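Local coordinates for protein myosin-2 (Saccharomyces cerevisiae, PDB 6IXO) that carries organelles and other cargo along actin cables, its globular tail domain, to which this all-helical chain belongs, binding receptor proteins on the cargo, at residues N210-C215 with A228-L233; K172-A177 with D203-F208; K87-L92 with Y159-K164. All coordinates share one frame; numbering follows the deposited sequence.

Interaction 1 (N210-C215 with A228-L233). With SO4 (sulfate ion), chain B.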
ATOM      1  N   ASN A 210      -8.694   8.592  -0.441  1.00 27.31           N
ATOM      2  CA  ASN A 210      -9.965   8.001  -0.905  1.00 31.95           C
ATOM      3  C   ASN A 210      -9.788   6.940  -1.993  1.00 35.68           C
ATOM      4  O   ASN A 210     -10.527   5.947  -2.064  1.00 36.13           O
ATOM      5  CB  ASN A 210     -10.872   9.068  -1.459  1.00 43.03           C
ATOM      6  CG  ASN A 210     -11.846   9.529  -0.453  1.00 51.94           C
ATOM      7  OD1 ASN A 210     -12.439   8.709   0.250  1.00 45.76           O
ATOM      8  ND2 ASN A 210     -12.027  10.839  -0.356  1.00 64.82           N
ATOM      9  N   SER A 211      -8.830   7.194  -2.868  1.00 29.51           N
ATOM     10  CA  SER A 211      -8.580   6.292  -3.988  1.00 34.97           C
ATOM     11  C   SER A 211      -8.040   4.973  -3.448  1.00 33.81           C
ATOM     12  O   SER A 211      -8.436   3.895  -3.901  1.00 32.87           O
ATOM     13  CB  SER A 211      -7.611   6.948  -4.972  1.00 37.07           C
ATOM     14  OG  SER A 211      -7.344   6.085  -6.067  1.00 39.70           O
ATOM     15  N   ILE A 212      -7.152   5.043  -2.452  1.00 31.77           N
ATOM     16  CA  ILE A 212      -6.705   3.804  -1.816  1.00 29.99           C
ATOM     17  C   ILE A 212      -7.884   3.080  -1.207  1.00 35.32           C
ATOM     18  O   ILE A 212      -8.072   1.879  -1.422  1.00 31.98           O
ATOM     19  CB  ILE A 212      -5.672   4.070  -0.752  1.00 29.24           C
ATOM     20  CG1 ILE A 212      -4.394   4.595  -1.415  1.00 28.55           C
ATOM     21  CG2 ILE A 212      -5.296   2.781   0.002  1.00 27.61           C
ATOM     22  CD1 ILE A 212      -3.353   5.060  -0.412  1.00 27.46           C
ATOM     23  N   TYR A 213      -8.697   3.813  -0.454  1.00 29.73           N
ATOM     24  CA  TYR A 213      -9.866   3.187   0.167  1.00 30.70           C
ATOM     25  C   TYR A 213     -10.785   2.494  -0.826  1.00 31.28           C
ATOM     26  O   TYR A 213     -11.160   1.300  -0.644  1.00 32.14           O
ATOM     27  CB  TYR A 213     -10.664   4.273   0.939  1.00 28.94           C
ATOM     28  CG  TYR A 213     -11.963   3.736   1.514  1.00 33.49           C
ATOM     29  CD1 TYR A 213     -11.985   3.108   2.752  1.00 37.28           C
ATOM     30  CD2 TYR A 213     -13.161   3.874   0.825  1.00 34.74           C
ATOM     31  CE1 TYR A 213     -13.167   2.638   3.301  1.00 44.56           C
ATOM     32  CE2 TYR A 213     -14.357   3.407   1.364  1.00 45.02           C
ATOM     33  CZ  TYR A 213     -14.348   2.787   2.601  1.00 47.26           C
ATOM     34  OH  TYR A 213     -15.515   2.325   3.157  1.00 50.24           O
ATOM     35  N   TRP A 214     -11.192   3.215  -1.879  1.00 30.16           N
ATOM     36  CA  TRP A 214     -12.215   2.658  -2.788  1.00 35.24           C
ATOM     37  C   TRP A 214     -11.670   1.549  -3.688  1.00 36.80           C
ATOM     38  O   TRP A 214     -12.403   0.615  -4.015  1.00 37.09           O
ATOM     39  CB  TRP A 214     -12.835   3.764  -3.637  1.00 36.33           C
ATOM     40  CG  TRP A 214     -13.858   4.499  -2.874  1.00 43.65           C
ATOM     41  CD1 TRP A 214     -13.787   5.801  -2.408  1.00 44.16           C
ATOM     42  CD2 TRP A 214     -15.100   3.968  -2.403  1.00 44.28           C
ATOM     43  NE1 TRP A 214     -14.939   6.100  -1.713  1.00 44.47           N
ATOM     44  CE2 TRP A 214     -15.754   4.993  -1.692  1.00 50.08           C
ATOM     45  CE3 TRP A 214     -15.727   2.716  -2.523  1.00 54.58           C
ATOM     46  CZ2 TRP A 214     -17.007   4.809  -1.099  1.00 53.67           C
ATOM     47  CZ3 TRP A 214     -16.962   2.538  -1.943  1.00 58.81           C
ATOM     48  CH2 TRP A 214     -17.592   3.577  -1.235  1.00 55.19           C
ATOM     49  N   CYS A 215     -10.381   1.625  -4.064  1.00 34.04           N
ATOM     50  CA  CYS A 215      -9.757   0.547  -4.876  1.00 35.33           C
ATOM     51  C   CYS A 215      -9.683  -0.724  -4.053  1.00 34.83           C
ATOM     52  O   CYS A 215     -10.017  -1.832  -4.528  1.00 32.67           O
ATOM     53  CB  CYS A 215      -8.341   0.969  -5.372  1.00 30.22           C
ATOM     54  SG  CYS A 215      -8.451   2.149  -6.745  1.00 39.01           S
ATOM     55  N   ALA A 228      -2.960  -1.507   7.127  1.00 29.47           N
ATOM     56  CA  ALA A 228      -1.478  -1.434   7.144  1.00 25.73           C
ATOM     57  C   ALA A 228      -0.992  -0.349   6.211  1.00 27.13           C
ATOM     58  O   ALA A 228      -0.120   0.448   6.555  1.00 26.93           O
ATOM     59  CB  ALA A 228      -0.861  -2.850   6.724  1.00 27.72           C
ATOM     60  N   VAL A 229      -1.542  -0.333   5.007  1.00 24.00           N
ATOM     61  CA  VAL A 229      -1.083   0.616   4.007  1.00 27.97           C
ATOM     62  C   VAL A 229      -1.321   2.048   4.486  1.00 27.45           C
ATOM     63  O   VAL A 229      -0.440   2.905   4.454  1.00 25.88           O
ATOM     64  CB  VAL A 229      -1.817   0.408   2.682  1.00 27.83           C
ATOM     65  CG1 VAL A 229      -1.568   1.620   1.739  1.00 30.72           C
ATOM     66  CG2 VAL A 229      -1.370  -0.940   2.054  1.00 30.63           C
ATOM     67  N   VAL A 230      -2.528   2.310   4.966  1.00 24.54           N
ATOM     68  CA  VAL A 230      -2.831   3.688   5.324  1.00 24.39           C
ATOM     69  C   VAL A 230      -2.125   4.144   6.595  1.00 25.82           C
ATOM     70  O   VAL A 230      -1.675   5.310   6.697  1.00 26.92           O
ATOM     71  CB  VAL A 230      -4.376   3.859   5.466  1.00 27.21           C
ATOM     72  CG1 VAL A 230      -4.694   5.276   6.044  1.00 27.76           C
ATOM     73  CG2 VAL A 230      -4.988   3.703   4.075  1.00 30.47           C
ATOM     74  N   THR A 231      -1.996   3.261   7.582  1.00 24.73           N
ATOM     75  CA  THR A 231      -1.254   3.577   8.804  0.58 28.25           C
ATOM     76  C   THR A 231       0.204   3.924   8.476  1.00 31.28           C
ATOM     77  O   THR A 231       0.814   4.871   9.025  1.00 27.30           O
ATOM     78  CB  THR A 231      -1.310   2.376   9.781  0.58 28.88           C
ATOM     79  OG1 THR A 231      -2.635   2.277  10.317  0.58 34.14           O
ATOM     80  CG2 THR A 231      -0.310   2.554  10.917  0.58 35.69           C
ATOM     81  N   THR A 232       0.787   3.118   7.584  1.00 26.67           N
ATOM     82  CA  THR A 232       2.185   3.399   7.144  1.00 25.46           C
ATOM     83  C   THR A 232       2.255   4.772   6.477  1.00 27.96           C
ATOM     84  O   THR A 232       3.138   5.586   6.766  1.00 24.94           O
ATOM     85  CB  THR A 232       2.704   2.316   6.160  1.00 27.05           C
ATOM     86  OG1 THR A 232       2.731   1.058   6.827  1.00 27.69           O
ATOM     87  CG2 THR A 232       4.137   2.648   5.657  1.00 28.43           C
ATOM     88  N   LEU A 233       1.284   5.072   5.632  1.00 23.97           N
ATOM     89  CA  LEU A 233       1.344   6.349   4.908  1.00 24.97           C
ATOM     90  C   LEU A 233       1.064   7.574   5.800  1.00 25.74           C
ATOM     91  O   LEU A 233       1.696   8.634   5.626  1.00 24.53           O
ATOM     92  CB  LEU A 233       0.365   6.335   3.732  1.00 23.75           C
ATOM     93  CG  LEU A 233       0.778   5.320   2.635  1.00 26.72           C
ATOM     94  CD1 LEU A 233      -0.263   5.285   1.523  1.00 21.76           C
ATOM     95  CD2 LEU A 233       2.197   5.585   2.017  1.00 28.37           C
TER
HETATM   96  S   SO4 B1601     -16.276   8.748   0.484  1.00141.08           S
HETATM   97  O1  SO4 B1601     -15.976   9.886   1.349  1.00143.34           O
HETATM   98  O2  SO4 B1601     -15.997   9.096  -0.907  1.00141.66           O
HETATM   99  O3  SO4 B1601     -17.682   8.387   0.634  1.00144.01           O
HETATM  100  O4  SO4 B1601     -15.446   7.615   0.867  1.00138.92           O

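Interaction 2 (K172-A177 with D203-F208)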
ATOM      1  N   LYS A 172       5.844  14.242  -2.553  1.00 37.66           N
ATOM      2  CA  LYS A 172       5.615  15.251  -3.575  1.00 37.36           C
ATOM      3  C   LYS A 172       4.435  16.192  -3.247  1.00 39.27           C
ATOM      4  O   LYS A 172       4.474  17.383  -3.536  1.00 41.01           O
ATOM      5  CB  LYS A 172       5.350  14.530  -4.925  1.00 34.30           C
ATOM      6  CG  LYS A 172       5.232  15.506  -6.135  1.00 46.57           C
ATOM      7  CD  LYS A 172       4.854  14.754  -7.444  1.00 49.90           C
ATOM      8  CE  LYS A 172       5.014  15.711  -8.632  1.00 56.54           C
ATOM      9  NZ  LYS A 172       4.267  15.280  -9.840  1.00 63.39           N
ATOM     10  N   LYS A 173       3.363  15.638  -2.685  1.00 34.45           N
ATOM     11  CA  LYS A 173       2.123  16.400  -2.536  1.00 30.57           C
ATOM     12  C   LYS A 173       1.809  16.856  -1.120  1.00 30.37           C
ATOM     13  O   LYS A 173       1.250  17.942  -0.949  1.00 28.29           O
ATOM     14  CB  LYS A 173       0.949  15.583  -3.053  1.00 37.16           C
ATOM     15  CG  LYS A 173       1.194  15.135  -4.481  1.00 44.52           C
ATOM     16  CD  LYS A 173       0.058  14.387  -5.106  1.00 47.92           C
ATOM     17  CE  LYS A 173       0.413  14.053  -6.559  1.00 48.69           C
ATOM     18  NZ  LYS A 173      -0.752  13.470  -7.249  1.00 50.99           N
ATOM     19  N   ALA A 174       2.144  16.040  -0.128  1.00 26.13           N
ATOM     20  CA  ALA A 174       1.633  16.225   1.226  1.00 29.03           C
ATOM     21  C   ALA A 174       2.305  17.394   1.900  1.00 29.13           C
ATOM     22  O   ALA A 174       1.720  18.134   2.718  1.00 27.28           O
ATOM     23  CB  ALA A 174       1.839  14.939   2.043  1.00 29.64           C
ATOM     24  N   ILE A 175       3.577  17.581   1.582  1.00 25.76           N
ATOM     25  CA  ILE A 175       4.267  18.688   2.215  1.00 23.24           C
ATOM     26  C   ILE A 175       3.645  20.019   1.828  1.00 30.61           C
ATOM     27  O   ILE A 175       3.377  20.883   2.676  1.00 30.78           O
ATOM     28  CB  ILE A 175       5.789  18.655   1.846  1.00 31.88           C
ATOM     29  CG1 ILE A 175       6.458  17.509   2.617  1.00 29.20           C
ATOM     30  CG2 ILE A 175       6.427  19.989   2.177  1.00 34.51           C
ATOM     31  CD1 ILE A 175       7.940  17.259   2.187  1.00 41.49           C
ATOM     32  N   ASN A 176       3.399  20.202   0.543  1.00 31.49           N
ATOM     33  CA  ASN A 176       2.780  21.457   0.137  1.00 36.33           C
ATOM     34  C   ASN A 176       1.332  21.540   0.686  1.00 27.57           C
ATOM     35  O   ASN A 176       0.898  22.564   1.176  1.00 31.16           O
ATOM     36  CB  ASN A 176       2.768  21.602  -1.383  1.00 47.37           C
ATOM     37  CG  ASN A 176       2.386  23.018  -1.823  1.00 67.38           C
ATOM     38  OD1 ASN A 176       1.265  23.278  -2.270  1.00 78.00           O
ATOM     39  ND2 ASN A 176       3.316  23.939  -1.664  1.00 74.87           N
ATOM     40  N   ALA A 177       0.601  20.433   0.584  1.00 30.15           N
ATOM     41  CA  ALA A 177      -0.808  20.434   1.001  1.00 30.29           C
ATOM     42  C   ALA A 177      -0.976  20.694   2.505  1.00 27.93           C
ATOM     43  O   ALA A 177      -1.821  21.492   2.919  1.00 31.73           O
ATOM     44  CB  ALA A 177      -1.444  19.090   0.625  1.00 27.36           C
ATOM     45  N   ASP A 203      -7.354  18.839  -0.535  1.00 32.61           N
ATOM     46  CA  ASP A 203      -8.246  18.061  -1.400  1.00 38.40           C
ATOM     47  C   ASP A 203      -7.505  17.010  -2.211  1.00 35.22           C
ATOM     48  O   ASP A 203      -8.042  15.940  -2.492  1.00 34.93           O
ATOM     49  CB  ASP A 203      -9.008  18.968  -2.348  1.00 46.85           C
ATOM     50  CG  ASP A 203     -10.184  19.639  -1.668  1.00 58.08           C
ATOM     51  OD1 ASP A 203     -10.742  19.039  -0.709  1.00 61.59           O
ATOM     52  OD2 ASP A 203     -10.535  20.752  -2.095  1.00 59.33           O
ATOM     53  N   ASP A 204      -6.282  17.315  -2.615  1.00 33.78           N
ATOM     54  CA  ASP A 204      -5.541  16.347  -3.391  1.00 33.12           C
ATOM     55  C   ASP A 204      -5.140  15.191  -2.506  1.00 32.68           C
ATOM     56  O   ASP A 204      -5.088  14.048  -2.971  1.00 31.26           O
ATOM     57  CB  ASP A 204      -4.304  16.951  -4.031  1.00 30.58           C
ATOM     58  CG  ASP A 204      -4.645  18.075  -4.976  1.00 41.77           C
ATOM     59  OD1 ASP A 204      -5.529  17.887  -5.834  1.00 45.47           O
ATOM     60  OD2 ASP A 204      -4.068  19.168  -4.800  1.00 39.48           O
ATOM     61  N   ILE A 205      -4.830  15.494  -1.249  1.00 31.34           N
ATOM     62  CA  ILE A 205      -4.431  14.449  -0.309  1.00 29.75           C
ATOM     63  C   ILE A 205      -5.616  13.547   0.032  1.00 30.67           C
ATOM     64  O   ILE A 205      -5.493  12.307   0.107  1.00 29.51           O
ATOM     65  CB  ILE A 205      -3.865  15.061   0.995  1.00 31.39           C
ATOM     66  CG1 ILE A 205      -2.627  15.908   0.669  1.00 29.37           C
ATOM     67  CG2 ILE A 205      -3.485  13.966   1.978  1.00 31.03           C
ATOM     68  CD1 ILE A 205      -1.507  15.111  -0.114  1.00 31.69           C
ATOM     69  N   LEU A 206      -6.771  14.169   0.261  1.00 29.67           N
ATOM     70  CA  LEU A 206      -7.956  13.370   0.538  1.00 29.52           C
ATOM     71  C   LEU A 206      -8.323  12.491  -0.668  1.00 33.75           C
ATOM     72  O   LEU A 206      -8.704  11.329  -0.506  1.00 33.33           O
ATOM     73  CB  LEU A 206      -9.124  14.293   0.912  1.00 31.81           C
ATOM     74  CG  LEU A 206      -8.815  14.983   2.241  1.00 38.65           C
ATOM     75  CD1 LEU A 206      -9.881  16.032   2.492  1.00 43.40           C
ATOM     76  CD2 LEU A 206      -8.834  13.972   3.339  1.00 39.60           C
ATOM     77  N   THR A 207      -8.219  13.051  -1.875  1.00 30.79           N
ATOM     78  CA  THR A 207      -8.493  12.282  -3.095  1.00 33.36           C
ATOM     79  C   THR A 207      -7.606  11.045  -3.147  1.00 33.49           C
ATOM     80  O   THR A 207      -8.043   9.938  -3.479  1.00 31.00           O
ATOM     81  CB  THR A 207      -8.256  13.141  -4.343  1.00 36.00           C
ATOM     82  OG1 THR A 207      -9.278  14.127  -4.411  1.00 35.73           O
ATOM     83  CG2 THR A 207      -8.298  12.291  -5.619  1.00 34.87           C
ATOM     84  N   PHE A 208      -6.348  11.239  -2.792  1.00 28.85           N
ATOM     85  CA  PHE A 208      -5.356  10.167  -2.814  1.00 30.56           C
ATOM     86  C   PHE A 208      -5.693   9.037  -1.840  1.00 36.91           C
ATOM     87  O   PHE A 208      -5.681   7.852  -2.206  1.00 31.03           O
ATOM     88  CB  PHE A 208      -3.971  10.790  -2.508  1.00 24.49           C
ATOM     89  CG  PHE A 208      -2.842   9.791  -2.299  1.00 25.72           C
ATOM     90  CD1 PHE A 208      -1.942   9.537  -3.318  1.00 24.68           C
ATOM     91  CD2 PHE A 208      -2.644   9.168  -1.064  1.00 27.67           C
ATOM     92  CE1 PHE A 208      -0.847   8.644  -3.115  1.00 23.27           C
ATOM     93  CE2 PHE A 208      -1.578   8.300  -0.855  1.00 24.99           C
ATOM     94  CZ  PHE A 208      -0.674   8.036  -1.884  1.00 26.16           C
TER

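Interaction 3 (K87-L92 with Y159-K164)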
ATOM      1  N   LYS A  87       8.142  -6.934 -12.688  1.00 31.07           N
ATOM      2  CA  LYS A  87       8.533  -5.878 -13.616  1.00 39.30           C
ATOM      3  C   LYS A  87       7.384  -4.914 -13.878  1.00 39.28           C
ATOM      4  O   LYS A  87       7.573  -3.693 -13.909  1.00 34.83           O
ATOM      5  CB  LYS A  87       9.032  -6.464 -14.936  1.00 37.92           C
ATOM      6  CG  LYS A  87       9.428  -5.384 -15.948  1.00 52.54           C
ATOM      7  CD  LYS A  87      10.162  -5.954 -17.164  1.00 69.72           C
ATOM      8  CE  LYS A  87      10.731  -4.845 -18.046  1.00 85.06           C
ATOM      9  NZ  LYS A  87      11.392  -5.363 -19.275  1.00 97.38           N
ATOM     10  N   VAL A  88       6.184  -5.445 -14.064  1.00 36.14           N
ATOM     11  CA  VAL A  88       5.039  -4.574 -14.286  1.00 30.89           C
ATOM     12  C   VAL A  88       4.816  -3.651 -13.090  1.00 30.03           C
ATOM     13  O   VAL A  88       4.544  -2.462 -13.249  1.00 29.52           O
ATOM     14  CB  VAL A  88       3.741  -5.394 -14.573  1.00 31.22           C
ATOM     15  CG1 VAL A  88       2.527  -4.494 -14.516  1.00 28.82           C
ATOM     16  CG2 VAL A  88       3.852  -6.031 -15.995  1.00 28.18           C
ATOM     17  N   VAL A  89       4.964  -4.174 -11.877  1.00 24.17           N
ATOM     18  CA  VAL A  89       4.674  -3.309 -10.733  1.00 22.67           C
ATOM     19  C   VAL A  89       5.803  -2.244 -10.593  1.00 31.07           C
ATOM     20  O   VAL A  89       5.556  -1.114 -10.210  1.00 31.93           O
ATOM     21  CB  VAL A  89       4.545  -4.130  -9.476  1.00 25.09           C
ATOM     22  CG1 VAL A  89       4.471  -3.218  -8.240  1.00 25.13           C
ATOM     23  CG2 VAL A  89       3.238  -5.071  -9.567  1.00 24.74           C
ATOM     24  N   THR A  90       7.017  -2.611 -10.992  1.00 30.28           N
ATOM     25  CA  THR A  90       8.177  -1.714 -10.926  1.00 29.02           C
ATOM     26  C   THR A  90       8.002  -0.475 -11.829  1.00 35.71           C
ATOM     27  O   THR A  90       8.529   0.621 -11.557  1.00 31.24           O
ATOM     28  CB  THR A  90       9.449  -2.541 -11.284  1.00 33.66           C
ATOM     29  OG1 THR A  90       9.664  -3.483 -10.223  1.00 38.74           O
ATOM     30  CG2 THR A  90      10.697  -1.664 -11.400  1.00 40.57           C
ATOM     31  N   GLN A  91       7.218  -0.643 -12.881  1.00 29.30           N
ATOM     32  CA  GLN A  91       7.009   0.398 -13.886  1.00 32.63           C
ATOM     33  C   GLN A  91       5.763   1.237 -13.621  1.00 30.07           C
ATOM     34  O   GLN A  91       5.487   2.175 -14.361  1.00 35.71           O
ATOM     35  CB  GLN A  91       6.932  -0.260 -15.275  1.00 37.54           C
ATOM     36  CG  GLN A  91       8.304  -0.846 -15.691  1.00 46.97           C
ATOM     37  CD  GLN A  91       8.308  -1.480 -17.079  1.00 60.65           C
ATOM     38  OE1 GLN A  91       7.277  -1.929 -17.576  1.00 73.52           O
ATOM     39  NE2 GLN A  91       9.477  -1.513 -17.707  1.00 60.58           N
ATOM     40  N   LEU A  92       5.016   0.921 -12.565  1.00 26.24           N
ATOM     41  CA  LEU A  92       3.805   1.686 -12.281  1.00 27.85           C
ATOM     42  C   LEU A  92       4.143   3.143 -11.913  1.00 35.81           C
ATOM     43  O   LEU A  92       5.094   3.402 -11.167  1.00 34.98           O
ATOM     44  CB  LEU A  92       3.018   1.068 -11.141  1.00 29.55           C
ATOM     45  CG  LEU A  92       2.494  -0.352 -11.424  1.00 29.54           C
ATOM     46  CD1 LEU A  92       1.657  -0.746 -10.227  1.00 26.61           C
ATOM     47  CD2 LEU A  92       1.654  -0.333 -12.708  1.00 28.11           C
ATOM     48  N   TYR A 159       4.469  -5.576  -2.814  1.00 22.22           N
ATOM     49  CA  TYR A 159       3.863  -4.748  -1.748  1.00 25.70           C
ATOM     50  C   TYR A 159       4.849  -3.595  -1.406  1.00 25.54           C
ATOM     51  O   TYR A 159       4.454  -2.412  -1.290  1.00 24.75           O
ATOM     52  CB  TYR A 159       3.576  -5.579  -0.504  1.00 24.26           C
ATOM     53  CG  TYR A 159       2.972  -4.703   0.600  1.00 24.78           C
ATOM     54  CD1 TYR A 159       1.626  -4.400   0.577  1.00 23.00           C
ATOM     55  CD2 TYR A 159       3.750  -4.204   1.635  1.00 28.33           C
ATOM     56  CE1 TYR A 159       1.027  -3.582   1.573  1.00 22.88           C
ATOM     57  CE2 TYR A 159       3.188  -3.367   2.654  1.00 24.22           C
ATOM     58  CZ  TYR A 159       1.844  -3.063   2.603  1.00 25.74           C
ATOM     59  OH  TYR A 159       1.247  -2.309   3.595  1.00 27.30           O
ATOM     60  N   ASN A 160       6.128  -3.951  -1.278  1.00 23.37           N
ATOM     61  CA  ASN A 160       7.142  -2.941  -0.918  1.00 29.68           C
ATOM     62  C   ASN A 160       7.471  -1.984  -2.035  1.00 31.24           C
ATOM     63  O   ASN A 160       7.728  -0.803  -1.806  1.00 26.15           O
ATOM     64  CB  ASN A 160       8.386  -3.646  -0.433  1.00 26.95           C
ATOM     65  CG  ASN A 160       8.303  -3.935   1.023  1.00 33.60           C
ATOM     66  OD1 ASN A 160       8.487  -3.035   1.833  1.00 30.16           O
ATOM     67  ND2 ASN A 160       7.947  -5.168   1.386  1.00 22.85           N
ATOM     68  N   ILE A 161       7.501  -2.491  -3.250  1.00 22.70           N
ATOM     69  CA  ILE A 161       7.752  -1.632  -4.408  1.00 25.87           C
ATOM     70  C   ILE A 161       6.636  -0.585  -4.509  1.00 29.60           C
ATOM     71  O   ILE A 161       6.872   0.625  -4.688  1.00 25.92           O
ATOM     72  CB  ILE A 161       7.824  -2.451  -5.685  1.00 23.62           C
ATOM     73  CG1 ILE A 161       9.151  -3.241  -5.736  1.00 25.91           C
ATOM     74  CG2 ILE A 161       7.688  -1.554  -6.940  1.00 24.33           C
ATOM     75  CD1 ILE A 161       9.158  -4.368  -6.835  1.00 29.57           C
ATOM     76  N   TRP A 162       5.412  -1.060  -4.360  1.00 24.48           N
ATOM     77  CA  TRP A 162       4.241  -0.198  -4.467  1.00 24.65           C
ATOM     78  C   TRP A 162       4.178   0.821  -3.337  1.00 28.52           C
ATOM     79  O   TRP A 162       3.934   1.995  -3.570  1.00 25.46           O
ATOM     80  CB  TRP A 162       2.985  -1.039  -4.443  1.00 23.15           C
ATOM     81  CG  TRP A 162       1.688  -0.270  -4.669  1.00 20.08           C
ATOM     82  CD1 TRP A 162       1.349   0.497  -5.771  1.00 21.75           C
ATOM     83  CD2 TRP A 162       0.577  -0.225  -3.789  1.00 19.49           C
ATOM     84  NE1 TRP A 162       0.067   0.981  -5.623  1.00 21.98           N
ATOM     85  CE2 TRP A 162      -0.430   0.541  -4.416  1.00 19.63           C
ATOM     86  CE3 TRP A 162       0.322  -0.769  -2.527  1.00 23.33           C
ATOM     87  CZ2 TRP A 162      -1.663   0.788  -3.819  1.00 20.92           C
ATOM     88  CZ3 TRP A 162      -0.925  -0.544  -1.941  1.00 24.06           C
ATOM     89  CH2 TRP A 162      -1.899   0.220  -2.585  1.00 23.27           C
ATOM     90  N   LEU A 163       4.382   0.347  -2.120  1.00 23.48           N
ATOM     91  CA  LEU A 163       4.234   1.204  -0.952  1.00 24.08           C
ATOM     92  C   LEU A 163       5.282   2.338  -1.020  1.00 27.04           C
ATOM     93  O   LEU A 163       4.982   3.489  -0.691  1.00 27.60           O
ATOM     94  CB  LEU A 163       4.376   0.381   0.334  1.00 28.34           C
ATOM     95  CG  LEU A 163       3.926   1.064   1.642  1.00 35.83           C
ATOM     96  CD1 LEU A 163       2.576   1.771   1.478  1.00 32.90           C
ATOM     97  CD2 LEU A 163       3.848   0.072   2.816  1.00 31.99           C
ATOM     98  N   LYS A 164       6.486   2.018  -1.479  1.00 25.54           N
ATOM     99  CA  LYS A 164       7.510   3.054  -1.622  1.00 25.89           C
ATOM    100  C   LYS A 164       7.104   4.100  -2.647  1.00 28.95           C
ATOM    101  O   LYS A 164       7.295   5.304  -2.443  1.00 26.24           O
ATOM    102  CB  LYS A 164       8.861   2.434  -2.006  1.00 26.10           C
ATOM    103  CG  LYS A 164       9.913   3.524  -2.362  1.00 26.70           C
ATOM    104  CD  LYS A 164      11.324   2.908  -2.643  1.00 31.68           C
ATOM    105  CE  LYS A 164      11.850   2.094  -1.433  1.00 34.44           C
ATOM    106  NZ  LYS A 164      12.079   2.934  -0.168  1.00 34.61           N
TER

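Interaction 1 (N210-C215 with A228-L233)
I212 is the residue of 210-215 that reaches V229, V230 and L233. Its CB heads for helix 223-247 and splits into two branches. The CG2 branch lies anti to the backbone N (CG1 at chi1 -67°) and rests against both valines, 4.2 Å from V230 CG2 and 4.3 Å from V229 CG1; the I212 and V230 side chains pass alongside one another, pointing opposite ways. The other branch runs through CG1 into an extended end, and I212 CD1 meets L233 CD1 tip to tip at 3.7 Å.

The segments belong to consecutive helices, 202-218 and 223-247, and run antiparallel, 169° between their directions and 11.1 Å between their axes, as in a helical hairpin. I98 of helix 97-124 also packs on I212.

W214 sends its indole edge to a sulfate ion, probably from the crystallisation liquor: W214 NE1 makes weak bonds to O4 (3.0 Å) and O2 (3.3 Å), while Y213 CE2 sits over the centre of one indole face. H274 NE2 binds the sulfate as well. A leucine in place of W214 would probably leave the ion with one donor fewer and Y213 CE2 without the flat indole face it rests on.

With no hydrogen bond between the segments and only methyl groups meeting, cohesion here comes from apolar burial; the bonds to the sulfate lie away from this interface.

Interaction 2 (K172-A177 with D203-F208)
In I205, chi1 -61° sets CG1 beside the backbone N, and chi2 -55° turns CD1 off the extended course toward A174 on the neighbouring helix. There I205 CD1 rests directly on backbone, 3.6 Å from A174 CA, with the A174 methyl beside it. K173 flanks the same tip, its CB lying 3.9 Å from I205 CD1. One atom back along the same branch, I205 CG1 is pressed against A177 CB at 3.4 Å, tighter than ordinary van der Waals contact, which marks A177 as the snug point of the interface.

The two alanines probably permit this approach. The axes come within 9.5 Å and the signed crossing angle is -140°, so helices 134-180 and 202-218, successive helices of the globular tail, run roughly antiparallel but skewed. A174 and I205 are the nearest pair of CA atoms, 6.5 Å apart. One isoleucine thus fits over a patch made by two alanines and the base of a lysine. At A177 itself the helix has a wider, pi-type turn, which spans 175-177.

Beyond CB, K173 stretches out fully, and its NZ stops 6.7 Å from D204 OD1; the charges are opposite but not in contact, so any attraction would be modest. On 203-208 the carbonyl of D203 takes two donors, T207 OG1 at 2.9 Å and the T207 backbone N, from opposite faces of its plane. D203 OD1 forms a salt bridge with R266 of helix 254-273, while V237 of helix 223-247 packs on A174.

Interaction 3 (K87-L92 with Y159-K164)
T90 meets I161 with its side chain and, through its backbone, takes part in a polar clasp: T90 O accepts a hydrogen bond from K165 NZ, just beyond 159-164, and the same NZ also bonds to L92 O. T90 O lies at the C-terminal end of helix 71-90, where the helix dipole would probably make it attractive to a positive lysine; L92 O is a carbonyl of the loop that follows. The clasp joins the chain around T90 to helix 134-180, although 87-92 and 159-164 themselves share no hydrogen bond.

Between the segments the meeting is made by I161 with V89 and T90. I161 CG2, anti to its backbone N because CG1 stands at chi1 -73°, touches V89 CG1 at 3.8 Å and lies 3.9 Å from V89 O. Its long branch, extended through CG1, brings I161 CD1 to 3.5 Å from T90 OG1. That hydroxyl is not left to face a methyl alone, since it hydrogen-bonds to Q86 O one turn back on its own helix. In both pairs the side chains cross obliquely. The backbones are closest at T90 and I161, whose CA atoms are 6.5 Å apart, and the V89 and W162 CA atoms follow at 7.0 Å.

The contact grades from buried to open: V89 is enclosed, I161 partly exposed, T90 at the surface. A bound sulfate, probably from the crystallisation liquor, lies about 4 Å from the T90 side chain.

Helix 97-124 packs alongside, with V102 and L105 on W162, S100 on L92, and W162 NE1 bonded to L97 O. Y159 and L163 turn instead to helix 223-247, so helix 134-180 runs here with helices 71-90, 97-124 and 223-247 all packed on it.

Along the chain, interaction 3 closes first, interaction 2 next and interaction 1 last. Interactions 2 and 3 both use the long helix 134-180 and have centres about 20 Å apart without touching; interaction 1 touches both, its centre about 13 Å from that of interaction 2 and about 15 Å from that of interaction 3. Helix 202-218 is common to interactions 1 and 2, where L233 CD1 lies 4.1 Å from F208 CE2. Toward interaction 3, T232 and L233 pack on L163, and A228 and V229 on Y159. Helices 71-90, 134-180, 202-218 and 223-247 are thereby tied into one continuous helical body, and all six segments fall in the dilute-type region of the cargo-binding tail.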